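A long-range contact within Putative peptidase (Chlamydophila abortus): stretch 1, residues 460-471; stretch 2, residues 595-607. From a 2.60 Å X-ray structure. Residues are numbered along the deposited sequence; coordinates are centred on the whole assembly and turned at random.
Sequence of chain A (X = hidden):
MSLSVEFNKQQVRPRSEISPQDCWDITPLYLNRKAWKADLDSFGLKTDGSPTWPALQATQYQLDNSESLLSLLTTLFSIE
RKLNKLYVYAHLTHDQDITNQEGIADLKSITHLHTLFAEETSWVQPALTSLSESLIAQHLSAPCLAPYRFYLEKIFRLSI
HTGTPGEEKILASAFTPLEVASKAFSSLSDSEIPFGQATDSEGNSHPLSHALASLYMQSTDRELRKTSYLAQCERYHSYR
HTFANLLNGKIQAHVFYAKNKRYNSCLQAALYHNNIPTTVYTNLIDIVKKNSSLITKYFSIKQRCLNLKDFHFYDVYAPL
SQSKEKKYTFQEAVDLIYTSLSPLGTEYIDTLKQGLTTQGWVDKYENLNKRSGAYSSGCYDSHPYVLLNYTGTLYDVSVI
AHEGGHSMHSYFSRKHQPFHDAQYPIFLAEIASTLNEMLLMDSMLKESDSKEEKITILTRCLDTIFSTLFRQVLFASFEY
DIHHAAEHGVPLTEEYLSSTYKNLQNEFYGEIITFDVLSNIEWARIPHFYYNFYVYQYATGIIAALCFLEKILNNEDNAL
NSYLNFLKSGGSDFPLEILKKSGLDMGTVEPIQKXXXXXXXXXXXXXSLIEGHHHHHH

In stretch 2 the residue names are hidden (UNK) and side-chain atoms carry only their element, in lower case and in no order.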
# COMPACT_ATOMS: atom_id res chain seq x y z
N ARG A 460 18.06 10.03 -0.28
CA ARG A 460 17.14 8.94 -0.57
C ARG A 460 15.90 9.07 0.30
O ARG A 460 14.76 8.88 -0.14
CB ARG A 460 17.82 7.60 -0.34
CG ARG A 460 17.02 6.43 -0.88
CD ARG A 460 17.85 5.18 -0.97
NE ARG A 460 18.38 4.81 0.34
CZ ARG A 460 19.65 4.96 0.70
NH1 ARG A 460 20.03 4.59 1.92
NH2 ARG A 460 20.55 5.46 -0.14
N CYS A 461 16.17 9.42 1.55
CA CYS A 461 15.16 9.60 2.54
C CYS A 461 14.22 10.78 2.27
O CYS A 461 13.01 10.67 2.44
CB CYS A 461 15.85 9.79 3.88
SG CYS A 461 14.77 10.37 5.14
N LEU A 462 14.74 11.92 1.83
CA LEU A 462 13.84 13.02 1.56
C LEU A 462 13.08 12.83 0.25
O LEU A 462 11.89 13.14 0.16
CB LEU A 462 14.56 14.37 1.65
CG LEU A 462 15.03 14.65 3.09
CD1 LEU A 462 16.24 15.55 3.17
CD2 LEU A 462 13.89 15.21 3.97
N ASP A 463 13.76 12.30 -0.77
CA ASP A 463 13.08 11.99 -2.04
C ASP A 463 11.83 11.12 -1.78
O ASP A 463 10.75 11.36 -2.33
CB ASP A 463 14.02 11.26 -3.02
CG ASP A 463 15.14 12.17 -3.59
OD1 ASP A 463 15.07 13.43 -3.49
OD2 ASP A 463 16.11 11.59 -4.16
N THR A 464 12.01 10.11 -0.93
CA THR A 464 10.94 9.20 -0.55
C THR A 464 9.83 9.94 0.18
O THR A 464 8.65 9.86 -0.19
CB THR A 464 11.48 8.13 0.39
OG1 THR A 464 12.40 7.30 -0.33
CG2 THR A 464 10.37 7.28 0.96
N ILE A 465 10.21 10.69 1.21
CA ILE A 465 9.24 11.48 1.95
C ILE A 465 8.51 12.45 1.02
O ILE A 465 7.28 12.53 1.02
CB ILE A 465 9.91 12.22 3.11
CG1 ILE A 465 10.53 11.21 4.07
CG2 ILE A 465 8.90 13.00 3.86
CD1 ILE A 465 11.31 11.86 5.19
N PHE A 466 9.27 13.18 0.21
CA PHE A 466 8.61 14.15 -0.68
C PHE A 466 7.76 13.52 -1.76
O PHE A 466 6.73 14.08 -2.10
CB PHE A 466 9.58 15.22 -1.21
CG PHE A 466 9.81 16.32 -0.23
CD1 PHE A 466 8.90 17.37 -0.12
CD2 PHE A 466 10.90 16.28 0.64
CE1 PHE A 466 9.08 18.36 0.83
CE2 PHE A 466 11.09 17.28 1.59
CZ PHE A 466 10.19 18.32 1.68
N SER A 467 8.14 12.37 -2.28
CA SER A 467 7.27 11.73 -3.27
C SER A 467 6.10 10.97 -2.66
O SER A 467 5.01 10.91 -3.26
CB SER A 467 8.05 10.84 -4.23
OG SER A 467 8.36 9.63 -3.59
N THR A 468 6.29 10.38 -1.47
CA THR A 468 5.16 9.64 -0.95
C THR A 468 4.22 10.49 -0.09
O THR A 468 3.06 10.13 0.09
CB THR A 468 5.51 8.26 -0.30
OG1 THR A 468 5.09 8.21 1.06
CG2 THR A 468 6.97 7.91 -0.44
N LEU A 469 4.68 11.64 0.39
CA LEU A 469 3.78 12.49 1.15
C LEU A 469 3.22 13.65 0.32
O LEU A 469 2.02 13.69 0.03
CB LEU A 469 4.44 12.98 2.43
CG LEU A 469 3.83 14.17 3.16
CD1 LEU A 469 2.33 14.13 3.15
CD2 LEU A 469 4.32 14.22 4.60
N PHE A 470 4.07 14.58 -0.08
CA PHE A 470 3.62 15.78 -0.79
C PHE A 470 3.00 15.50 -2.16
O PHE A 470 1.88 15.94 -2.45
CB PHE A 470 4.74 16.82 -0.90
CG PHE A 470 5.02 17.50 0.40
CD1 PHE A 470 4.37 18.69 0.73
CD2 PHE A 470 5.86 16.92 1.33
CE1 PHE A 470 4.58 19.30 1.96
CE2 PHE A 470 6.08 17.54 2.55
CZ PHE A 470 5.44 18.73 2.87
N ARG A 471 3.73 14.76 -2.98
CA ARG A 471 3.25 14.45 -4.31
C ARG A 471 1.93 13.71 -4.25
O ARG A 471 1.06 13.96 -5.06
CB ARG A 471 4.28 13.69 -5.15
CG ARG A 471 3.80 13.54 -6.58
CD ARG A 471 4.89 13.74 -7.61
NE ARG A 471 5.52 12.50 -8.07
CZ ARG A 471 5.17 11.83 -9.18
NH1 ARG A 471 5.83 10.72 -9.52
NH2 ARG A 471 4.18 12.27 -9.95
N UNK A 595 5.33 14.64 12.13
CA UNK A 595 5.93 14.23 10.88
C UNK A 595 6.78 15.36 10.34
O UNK A 595 7.96 15.17 10.02
c UNK A 595 4.84 13.86 9.87
N UNK A 596 6.19 16.54 10.23
CA UNK A 596 6.91 17.70 9.72
C UNK A 596 8.18 18.02 10.51
O UNK A 596 9.21 18.41 9.94
c UNK A 596 4.29 18.13 6.40
c UNK A 596 3.11 18.79 6.53
c UNK A 596 2.83 19.50 7.69
c UNK A 596 5.22 18.17 7.42
c UNK A 596 3.77 19.53 8.70
c UNK A 596 5.98 18.91 9.68
c UNK A 596 4.96 18.85 8.59
N UNK A 597 8.12 17.82 11.82
CA UNK A 597 9.31 17.98 12.65
C UNK A 597 10.45 17.11 12.18
O UNK A 597 11.58 17.57 12.01
s UNK A 597 8.04 18.97 14.89
c UNK A 597 8.99 17.65 14.11
N UNK A 598 10.16 15.84 11.99
CA UNK A 598 11.13 14.89 11.50
C UNK A 598 11.74 15.37 10.18
O UNK A 598 12.95 15.31 9.98
c UNK A 598 11.38 12.45 10.89
c UNK A 598 12.64 11.31 9.19
c UNK A 598 11.87 11.55 11.84
c UNK A 598 10.45 13.54 11.31
c UNK A 598 13.13 10.42 10.13
c UNK A 598 12.73 10.54 11.46
c UNK A 598 11.77 12.32 9.57
N UNK A 599 10.89 15.85 9.28
CA UNK A 599 11.36 16.23 7.97
C UNK A 599 12.24 17.47 8.09
O UNK A 599 13.34 17.51 7.52
c UNK A 599 8.01 15.31 6.45
c UNK A 599 10.17 16.46 7.04
c UNK A 599 9.43 15.14 6.85
c UNK A 599 10.60 16.99 5.71
N UNK A 600 11.78 18.45 8.86
CA UNK A 600 12.53 19.67 9.07
C UNK A 600 13.91 19.37 9.58
O UNK A 600 14.90 19.96 9.13
c UNK A 600 11.81 20.54 10.08
o UNK A 600 13.22 23.40 8.72
c UNK A 600 12.22 22.87 9.26
o UNK A 600 11.03 23.14 8.96
c UNK A 600 12.46 21.86 10.36
N UNK A 601 13.99 18.44 10.53
CA UNK A 601 15.28 18.14 11.11
C UNK A 601 16.22 17.62 10.04
O UNK A 601 17.40 17.96 10.01
c UNK A 601 16.39 17.00 13.01
n UNK A 601 18.24 14.12 14.51
c UNK A 601 17.85 15.54 14.34
c UNK A 601 16.45 15.71 13.78
c UNK A 601 15.15 17.11 12.21
N UNK A 602 15.68 16.79 9.15
CA UNK A 602 16.51 16.13 8.15
C UNK A 602 16.94 17.13 7.08
O UNK A 602 18.07 17.08 6.60
c UNK A 602 16.51 11.72 9.31
c UNK A 602 15.52 13.80 8.39
n UNK A 602 17.06 12.19 10.61
c UNK A 602 16.67 12.84 8.32
c UNK A 602 15.73 14.99 7.50
N UNK A 603 16.04 18.05 6.72
CA UNK A 603 16.40 19.08 5.76
C UNK A 603 17.55 19.92 6.30
O UNK A 603 18.47 20.25 5.57
c UNK A 603 12.93 19.99 4.29
c UNK A 603 15.21 19.99 5.40
c UNK A 603 14.13 19.18 4.68
c UNK A 603 15.66 21.16 4.54
N UNK A 604 17.51 20.23 7.60
CA UNK A 604 18.58 21.01 8.23
C UNK A 604 19.88 20.25 8.30
O UNK A 604 20.92 20.82 8.02
n UNK A 604 17.08 22.20 12.00
c UNK A 604 16.59 22.92 10.98
c UNK A 604 18.18 21.50 9.62
c UNK A 604 17.23 22.69 9.61
o UNK A 604 15.67 23.74 11.13
N UNK A 605 19.85 18.97 8.67
CA UNK A 605 21.10 18.19 8.62
C UNK A 605 21.72 18.30 7.24
O UNK A 605 22.91 18.57 7.11
c UNK A 605 20.46 14.92 10.65
o UNK A 605 19.69 14.48 11.54
c UNK A 605 20.45 16.42 10.35
o UNK A 605 21.25 14.20 10.01
c UNK A 605 20.89 16.72 8.94
N UNK A 606 20.91 18.10 6.21
CA UNK A 606 21.41 18.06 4.83
C UNK A 606 21.97 19.41 4.45
O UNK A 606 23.04 19.51 3.84
c UNK A 606 21.72 16.69 2.07
c UNK A 606 20.69 17.75 2.39
c UNK A 606 19.50 17.61 1.46
c UNK A 606 20.28 17.68 3.86
N UNK A 607 21.21 20.44 4.81
CA UNK A 607 21.52 21.82 4.49
C UNK A 607 22.89 22.22 5.01
O UNK A 607 23.62 22.95 4.36
c UNK A 607 20.46 22.74 5.05
o UNK A 607 20.50 23.98 4.39

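Stretch 2 is a helix that crosses the helix of stretch 1 at 143° between their N-to-C directions, roughly antiparallel, with the axes 10.7 Å apart at closest approach.

Position 595 carries one carbon, pointed toward stretch 1 but stopping short of contact: Ala595. At 596, one carbon leads to a ring of six carbons. CA-to-CB points sideways, yet the ring reaches Leu469 and Phe470. A six-carbon ring on one carbon, with no oxygen, is phenylalanine: Phe596; its CE1 lies 3.8 Å from Phe470 CZ and 4.3 Å from Leu469 CD2. Position 597 has one carbon and one sulfur, exposed and out of reach: Cys597. Position 598 again shows a carbon and a six-carbon ring, touching Ile465: Phe598, whose CE2 is 4.3 Å from Ile465 CD1.

Position 599 has four carbons, forked at the first, with one arm two carbons long. It lies among Leu462, Ile465, Phe466 and Leu469, and it is Ile599. Its CD1 packs 3.6 Å from Ile465 CG2, while its CG2 is 4.1 Å from Leu462 CD2.

At 600 the CA-to-CB bond points away from stretch 1, and three carbons, the third bearing two oxygens, make no contact: Glu600. At 601 four carbons in a row end in nitrogen, exposed and out of reach: Lys601. Position 602 again has four carbons in a row ending in nitrogen, a lysine by its atoms; its CA-to-CB bond points toward stretch 1, where its carbons touch Leu462 and Cys461, before its end leads away: Lys602. Its CB is 4.0 Å from Leu462 CD2, and its NZ is hydrogen-bonded elsewhere in the structure.

At 603 the four carbons fork at the first, with a two-carbon arm, and meet Leu462 and Phe466: Ile603. Its CD1 approaches the edge of the Phe466 ring, 4.1 Å from CZ of Phe466. Position 604, with three carbons, an oxygen and a nitrogen, makes no contact: Gln604. Position 605 has three carbons and two oxygens, also without contact: Glu605. Its OE2 forms a salt bridge with Lys601 NZ at 3.3 Å and a long one with Lys602 NZ at 3.6 Å. Position 606 has four carbons forked at the second and touches Leu462: Leu606, whose CD2 is 4.2 Å from Leu462 CD1. Position 607 has one carbon and one oxygen, out of reach of stretch 1: Ser607.

The contact works by reciprocal knobs. Leu462 fits among Ile599, Lys602, Ile603 and Leu606, and Ile599 fits among the four stretch 1 residues already listed around it. No hydrogen bond crosses; packing carries the interface, burying 457 Å². For a designer, the lesson is to interlock apolar side chains and let a lysine contribute its carbons while its amine finds partners beyond the seam.

Stretch 2 (595-607) AFCFIEKKIQELS
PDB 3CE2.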